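Local coordinates for protein CbbY (Rhodobacter sphaeroides, PDB 4UAS) that selectively hydrolyses xylulose 1,5-bisphosphate, a potent Rubisco inhibitor, to xylulose 5-phosphate and phosphate using magnesium, at residues V172-S177 with R190-P195; I5-D10 with D99-A104. One frame throughout, in Å; residues are numbered along the deposited sequence. Where two conformers were deposited one is given.

Interaction 1: residues V172-S177 with R190-P195; sequences VALEDS and RCIVSP. With MG (magnesium ion), chain D.
Peptide groups are the flat units that meet between 172-177 and 190-195: the N-H and C=O groups of Ala173, Glu175 and Ile192, with Arg190 C=O and Ser194 N-H at the two ends, bind across the seam, while side chains stand on the two faces of the sheet. Val172, Leu174, Arg190 and Ile192 line one face, and Ala173, Glu175, Cys191 and Val193 the other. The two short parallel strands are turned 26° against each other and share four hydrogen bonds. Ala173 N gives to Arg190 O (2.9 Å), in the plane of that carbonyl, and Ala173 O receives Ile192 N (2.9 Å). Farther on, Glu175 N reaches Ile192 O (3.0 Å), and Ser194 N closes on Glu175 O (3.0 Å). With SG anti to the backbone N (chi1 -177°), Cys191 sets its sulfur 3.7 Å from Glu175 CB. Helix 178-186 packs over the Ala173 and Cys191 side with Ala184, as expected of the beta-alpha-beta unit it completes; Ser177 caps its N-terminal end through Gly180 N. The Glu175 side chain, bent at chi2, leads its carboxylate away from strand 190-193 toward the metal site. Its OE1 accepts a bond from a magnesium-bound water, which also bonds Ser177 OG, while OE2 makes a salt bridge with Lys151 NZ and a hydrogen bond with Tyr157 OH. Asp176, with CG between the backbone N and carbonyl carbon (chi1 74°), binds magnesium through OD1 at 2.2 Å, and its OD2 accepts a second metal-bound water. This acidic pair at the strand's C-terminal end is consistent with motif IV of HAD phosphatases. Asp176 is thus a direct ligand and Glu175 a second-shell one, gripping a water that the magnesium would probably polarise, with Lys151 likely to balance part of the acidic cluster.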
loop_
_atom_site.group_PDB
_atom_site.type_symbol
_atom_site.label_atom_id
_atom_site.label_comp_id
_atom_site.label_asym_id
_atom_site.label_seq_id
_atom_site.Cartn_x
_atom_site.Cartn_y
_atom_site.Cartn_z
ATOM N N VAL A 172 -11.444 -11.042 2.853
ATOM C CA VAL A 172 -11.500 -10.316 1.579
ATOM C C VAL A 172 -10.376 -9.279 1.671
ATOM O O VAL A 172 -10.089 -8.746 2.723
ATOM C CB VAL A 172 -12.873 -9.691 1.336
ATOM C CG1 VAL A 172 -13.180 -8.699 2.423
ATOM C CG2 VAL A 172 -13.024 -9.136 -0.058
ATOM N N ALA A 173 -9.791 -8.954 0.496
ATOM C CA ALA A 173 -8.786 -7.923 0.344
ATOM C C ALA A 173 -9.302 -6.759 -0.485
ATOM O O ALA A 173 -10.053 -6.963 -1.443
ATOM C CB ALA A 173 -7.546 -8.477 -0.352
ATOM N N LEU A 174 -8.856 -5.563 -0.120
ATOM C CA LEU A 174 -9.061 -4.333 -0.928
ATOM C C LEU A 174 -7.717 -3.890 -1.450
ATOM O O LEU A 174 -6.728 -3.776 -0.720
ATOM C CB LEU A 174 -9.661 -3.205 -0.129
ATOM C CG LEU A 174 -11.157 -3.207 0.044
ATOM C CD1 LEU A 174 -11.672 -4.397 0.707
ATOM C CD2 LEU A 174 -11.603 -1.944 0.703
ATOM N N GLU A 175 -7.656 -3.672 -2.772
ATOM C CA GLU A 175 -6.424 -3.374 -3.503
ATOM C C GLU A 175 -6.684 -2.320 -4.567
ATOM O O GLU A 175 -7.805 -2.011 -4.934
ATOM C CB GLU A 175 -5.897 -4.647 -4.196
ATOM C CG GLU A 175 -5.014 -5.483 -3.271
ATOM C CD GLU A 175 -3.646 -4.895 -3.047
ATOM O OE1 GLU A 175 -3.358 -3.827 -3.670
ATOM O OE2 GLU A 175 -2.885 -5.515 -2.271
ATOM N N ASP A 176 -5.569 -1.750 -5.110
ATOM C CA ASP A 176 -5.607 -0.769 -6.137
ATOM C C ASP A 176 -4.776 -1.105 -7.347
ATOM O O ASP A 176 -4.829 -0.348 -8.332
ATOM C CB ASP A 176 -5.184 0.626 -5.654
ATOM C CG ASP A 176 -3.677 0.673 -5.457
ATOM O OD1 ASP A 176 -3.211 -0.198 -4.706
ATOM O OD2 ASP A 176 -2.960 1.542 -5.994
ATOM N N SER A 177 -3.947 -2.145 -7.336
ATOM C CA SER A 177 -2.980 -2.419 -8.359
ATOM C C SER A 177 -2.990 -3.852 -8.746
ATOM O O SER A 177 -3.440 -4.740 -7.989
ATOM C CB SER A 177 -1.579 -2.045 -7.901
ATOM O OG SER A 177 -1.075 -2.988 -6.953
ATOM N N ARG A 190 -10.636 -13.476 -2.081
ATOM C CA ARG A 190 -11.410 -12.566 -2.902
ATOM C C ARG A 190 -10.860 -11.160 -2.767
ATOM O O ARG A 190 -10.368 -10.759 -1.711
ATOM C CB ARG A 190 -12.854 -12.634 -2.546
ATOM C CG ARG A 190 -13.492 -14.029 -3.032
ATOM C CD ARG A 190 -14.979 -14.172 -2.918
ATOM N NE ARG A 190 -15.336 -13.787 -1.545
ATOM C CZ ARG A 190 -15.967 -12.676 -1.158
ATOM N NH1 ARG A 190 -16.204 -11.726 -2.063
ATOM N NH2 ARG A 190 -16.246 -12.474 0.147
ATOM N N CYS A 191 -10.939 -10.399 -3.852
ATOM C CA CYS A 191 -10.250 -9.109 -3.885
ATOM C C CYS A 191 -11.116 -8.087 -4.667
ATOM O O CYS A 191 -11.552 -8.349 -5.773
ATOM C CB CYS A 191 -8.894 -9.272 -4.556
ATOM S SG CYS A 191 -7.897 -7.757 -4.586
ATOM N N ILE A 192 -11.380 -6.987 -3.970
ATOM C CA ILE A 192 -12.075 -5.805 -4.523
ATOM C C ILE A 192 -11.021 -4.787 -4.912
ATOM O O ILE A 192 -10.244 -4.381 -4.062
ATOM C CB ILE A 192 -12.892 -5.142 -3.431
ATOM C CG1 ILE A 192 -13.757 -6.161 -2.684
ATOM C CG2 ILE A 192 -13.720 -4.030 -4.056
ATOM C CD1 ILE A 192 -14.650 -6.950 -3.593
ATOM N N VAL A 193 -11.023 -4.383 -6.190
ATOM C CA VAL A 193 -10.081 -3.436 -6.701
ATOM C C VAL A 193 -10.764 -2.095 -6.976
ATOM O O VAL A 193 -11.791 -2.069 -7.659
ATOM C CB VAL A 193 -9.348 -3.958 -7.948
ATOM C CG1 VAL A 193 -8.448 -2.889 -8.540
ATOM C CG2 VAL A 193 -8.568 -5.213 -7.653
ATOM N N SER A 194 -10.123 -1.003 -6.584
ATOM C CA SER A 194 -10.471 0.343 -7.086
ATOM C C SER A 194 -9.184 1.027 -7.457
ATOM O O SER A 194 -8.365 1.325 -6.587
ATOM C CB SER A 194 -11.219 1.181 -6.094
ATOM O OG SER A 194 -11.599 2.432 -6.711
ATOM N N PRO A 195 -8.915 1.236 -8.769
ATOM C CA PRO A 195 -7.629 1.836 -9.165
ATOM C C PRO A 195 -7.535 3.295 -8.882
ATOM O O PRO A 195 -8.502 3.945 -8.503
ATOM C CB PRO A 195 -7.522 1.516 -10.636
ATOM C CG PRO A 195 -8.870 1.424 -11.059
ATOM C CD PRO A 195 -9.782 0.931 -9.933
HETATM MG MG MG D . -1.410 -0.321 -3.521
HETATM O O HOH W 1 -1.246 -2.394 -4.290
HETATM O O HOH W 2 -0.446 0.391 -5.116
#

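Interaction 2: residues I5-D10 with D99-A104; sequences ILFDVD and DLIAEA. With MG (magnesium ion), chain D; PO4 (phosphate ion), chain C.
Ile5 and Phe7 face the helix across a broad gap between backbones: strand 5-7 and helix 99-104 run in roughly opposite directions, at 149°, with axes 11.3 Å apart, and side chains alone bridge them. Ile5 reaches out with its extended chain, placing CD1 3.9 Å from Ala104 CB and beside Leu100 CG. The ring of Phe7, its CG anti to the carbonyl carbon (chi1 -64°), leads with CZ. That atom lies 3.6 Å from Ile101 CG1 and 4.1 Å from Leu100 CD2, while Ile101 CD1 sits over one face of the ring. The contact is wholly apolar and buried. An alanine in place of Phe7 would probably leave Ile101 CG1 and CD1 and Leu100 CD2 without their aromatic partner and open a gap between strand and helix. Beyond Phe7 the chain leaves the strand and forms the HAD-type DxDx(T/V) loop, whose aspartates point into the active site. Asp8, inferred to be the nucleophile, binds magnesium through OD2 at 2.1 Å; Thr12 OG1 also hydrogen-bonds this oxygen, while Asp8 OD1 forms a salt bridge with Lys151 NZ. Asp10, the inferred proton donor, contributes not its carboxylate but its backbone O to the metal, at 2.2 Å. Its OD1 is instead held by Thr16 and His20. Val9 N and Asp10 N both donate to phosphate O3, at 3.1 and 2.8 Å respectively, so one oxygen is gripped twice by the turn. Strand 4-7 runs between strands 110-114 and 171-175 of the parallel sheet. Helix 97-107 lies against one face of that sheet, Leu100 also touching Leu174, while Ile101 and Ala104 meet Leu111; Leu6 points to helix 155-164 on the opposite face.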
loop_
_atom_site.group_PDB
_atom_site.type_symbol
_atom_site.label_atom_id
_atom_site.label_comp_id
_atom_site.label_asym_id
_atom_site.label_seq_id
_atom_site.Cartn_x
_atom_site.Cartn_y
_atom_site.Cartn_z
ATOM N N ILE A 5 -11.103 -8.275 7.012
ATOM C CA ILE A 5 -10.783 -7.481 5.833
ATOM C C ILE A 5 -9.339 -7.108 5.904
ATOM O O ILE A 5 -8.862 -6.602 6.927
ATOM C CB ILE A 5 -11.674 -6.197 5.749
ATOM C CG1 ILE A 5 -13.155 -6.491 5.937
ATOM C CG2 ILE A 5 -11.396 -5.487 4.457
ATOM C CD1 ILE A 5 -14.014 -5.263 6.198
ATOM N N LEU A 6 -8.678 -7.318 4.766
ATOM C CA LEU A 6 -7.240 -7.037 4.615
ATOM C C LEU A 6 -7.089 -5.873 3.633
ATOM O O LEU A 6 -7.557 -5.959 2.498
ATOM C CB LEU A 6 -6.488 -8.268 4.164
ATOM C CG LEU A 6 -6.513 -9.408 5.154
ATOM C CD1 LEU A 6 -7.712 -10.289 5.002
ATOM C CD2 LEU A 6 -5.259 -10.278 5.015
ATOM N N PHE A 7 -6.479 -4.808 4.071
ATOM C CA PHE A 7 -6.282 -3.596 3.293
ATOM C C PHE A 7 -4.866 -3.412 2.814
ATOM O O PHE A 7 -3.929 -3.402 3.579
ATOM C CB PHE A 7 -6.595 -2.355 4.122
ATOM C CG PHE A 7 -8.041 -2.242 4.552
ATOM C CD1 PHE A 7 -8.940 -1.460 3.830
ATOM C CD2 PHE A 7 -8.495 -2.868 5.698
ATOM C CE1 PHE A 7 -10.264 -1.306 4.282
ATOM C CE2 PHE A 7 -9.812 -2.754 6.082
ATOM C CZ PHE A 7 -10.671 -1.963 5.400
ATOM N N ASP A 8 -4.719 -3.207 1.488
ATOM C CA ASP A 8 -3.581 -2.564 0.941
ATOM C C ASP A 8 -3.483 -1.138 1.516
ATOM O O ASP A 8 -4.476 -0.593 1.965
ATOM C CB ASP A 8 -3.751 -2.526 -0.566
ATOM C CG ASP A 8 -2.626 -1.928 -1.313
ATOM O OD1 ASP A 8 -1.465 -2.339 -1.041
ATOM O OD2 ASP A 8 -2.804 -0.948 -2.064
ATOM N N VAL A 9 -2.308 -0.532 1.426
ATOM C CA VAL A 9 -2.120 0.834 1.886
ATOM C C VAL A 9 -2.058 1.856 0.748
ATOM O O VAL A 9 -2.974 2.642 0.546
ATOM C CB VAL A 9 -0.909 0.973 2.870
ATOM C CG1 VAL A 9 -0.658 2.422 3.239
ATOM C CG2 VAL A 9 -1.153 0.132 4.096
ATOM N N ASP A 10 -0.972 1.825 -0.011
ATOM C CA ASP A 10 -0.738 2.846 -1.035
ATOM C C ASP A 10 -1.729 2.718 -2.178
ATOM O O ASP A 10 -1.766 1.728 -2.878
ATOM C CB ASP A 10 0.687 2.763 -1.566
ATOM C CG ASP A 10 1.728 3.037 -0.517
ATOM O OD1 ASP A 10 1.610 4.068 0.177
ATOM O OD2 ASP A 10 2.640 2.170 -0.366
ATOM N N ASP A 99 -15.786 4.823 6.293
ATOM C CA ASP A 99 -17.131 4.225 6.558
ATOM C C ASP A 99 -17.046 2.703 6.653
ATOM O O ASP A 99 -17.695 2.113 7.519
ATOM C CB ASP A 99 -18.074 4.615 5.474
ATOM C CG ASP A 99 -18.401 6.094 5.486
ATOM O OD1 ASP A 99 -18.195 6.753 6.515
ATOM O OD2 ASP A 99 -18.952 6.560 4.466
ATOM N N LEU A 100 -16.306 2.039 5.768
ATOM C CA LEU A 100 -16.187 0.597 5.803
ATOM C C LEU A 100 -15.514 0.156 7.130
ATOM O O LEU A 100 -15.956 -0.817 7.744
ATOM C CB LEU A 100 -15.400 0.103 4.617
ATOM C CG LEU A 100 -15.263 -1.416 4.548
ATOM C CD1 LEU A 100 -16.580 -2.038 4.345
ATOM C CD2 LEU A 100 -14.284 -1.817 3.439
ATOM N N ILE A 101 -14.441 0.851 7.521
ATOM C CA ILE A 101 -13.735 0.433 8.725
ATOM C C ILE A 101 -14.635 0.598 9.923
ATOM O O ILE A 101 -14.657 -0.256 10.817
ATOM C CB ILE A 101 -12.422 1.183 8.811
ATOM C CG1 ILE A 101 -11.462 0.584 7.763
ATOM C CG2 ILE A 101 -11.796 1.125 10.226
ATOM C CD1 ILE A 101 -10.159 1.326 7.534
ATOM N N ALA A 102 -15.404 1.664 9.964
ATOM C CA ALA A 102 -16.306 1.861 11.132
ATOM C C ALA A 102 -17.368 0.823 11.167
ATOM O O ALA A 102 -17.677 0.317 12.258
ATOM C CB ALA A 102 -16.910 3.223 11.042
ATOM N N GLU A 103 -17.968 0.470 10.042
ATOM C CA GLU A 103 -18.961 -0.568 9.970
ATOM C C GLU A 103 -18.377 -1.924 10.391
ATOM O O GLU A 103 -19.028 -2.693 11.100
ATOM C CB GLU A 103 -19.526 -0.679 8.587
ATOM C CG GLU A 103 -20.775 -1.502 8.515
ATOM C CD GLU A 103 -21.311 -1.678 7.098
ATOM O OE1 GLU A 103 -20.740 -1.059 6.182
ATOM O OE2 GLU A 103 -22.291 -2.444 6.901
ATOM N N ALA A 104 -17.173 -2.219 9.925
ATOM C CA ALA A 104 -16.501 -3.446 10.276
ATOM C C ALA A 104 -16.263 -3.553 11.778
ATOM O O ALA A 104 -16.523 -4.595 12.391
ATOM C CB ALA A 104 -15.217 -3.569 9.510
HETATM MG MG MG D . -1.410 -0.321 -3.521
HETATM P P PO4 C . 1.196 -1.042 -1.107
HETATM O O1 PO4 C . 1.609 -2.571 -1.134
HETATM O O2 PO4 C . 2.523 -0.205 -1.322
HETATM O O3 PO4 C . 0.572 -0.526 0.178
HETATM O O4 PO4 C . 0.285 -0.686 -2.332
HETATM O O HOH W 2 -0.446 0.391 -5.116
HETATM O O HOH W 1 -1.246 -2.394 -4.290
#

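Interactions 1 and 2 have centres about 11 Å apart and meet in one parallel sheet, whose central strands 4-7 and 171-175 are neighbours: Val172 O and Leu6 N probably share a hydrogen bond there. Along the chain they come in series, interaction 2 joining strand 4-7 to helix 97-107 before interaction 1 pairs 171-175 with 190-193. At the C-terminal ends of the two central strands, both contacts reach the same magnesium. The Asp8 side chain and Asp10 backbone come from interaction 2 and Asp176 from interaction 1; phosphate and two shared waters complete the six ligands. The HAD core thus brings distant sequence segments together around one catalytic metal.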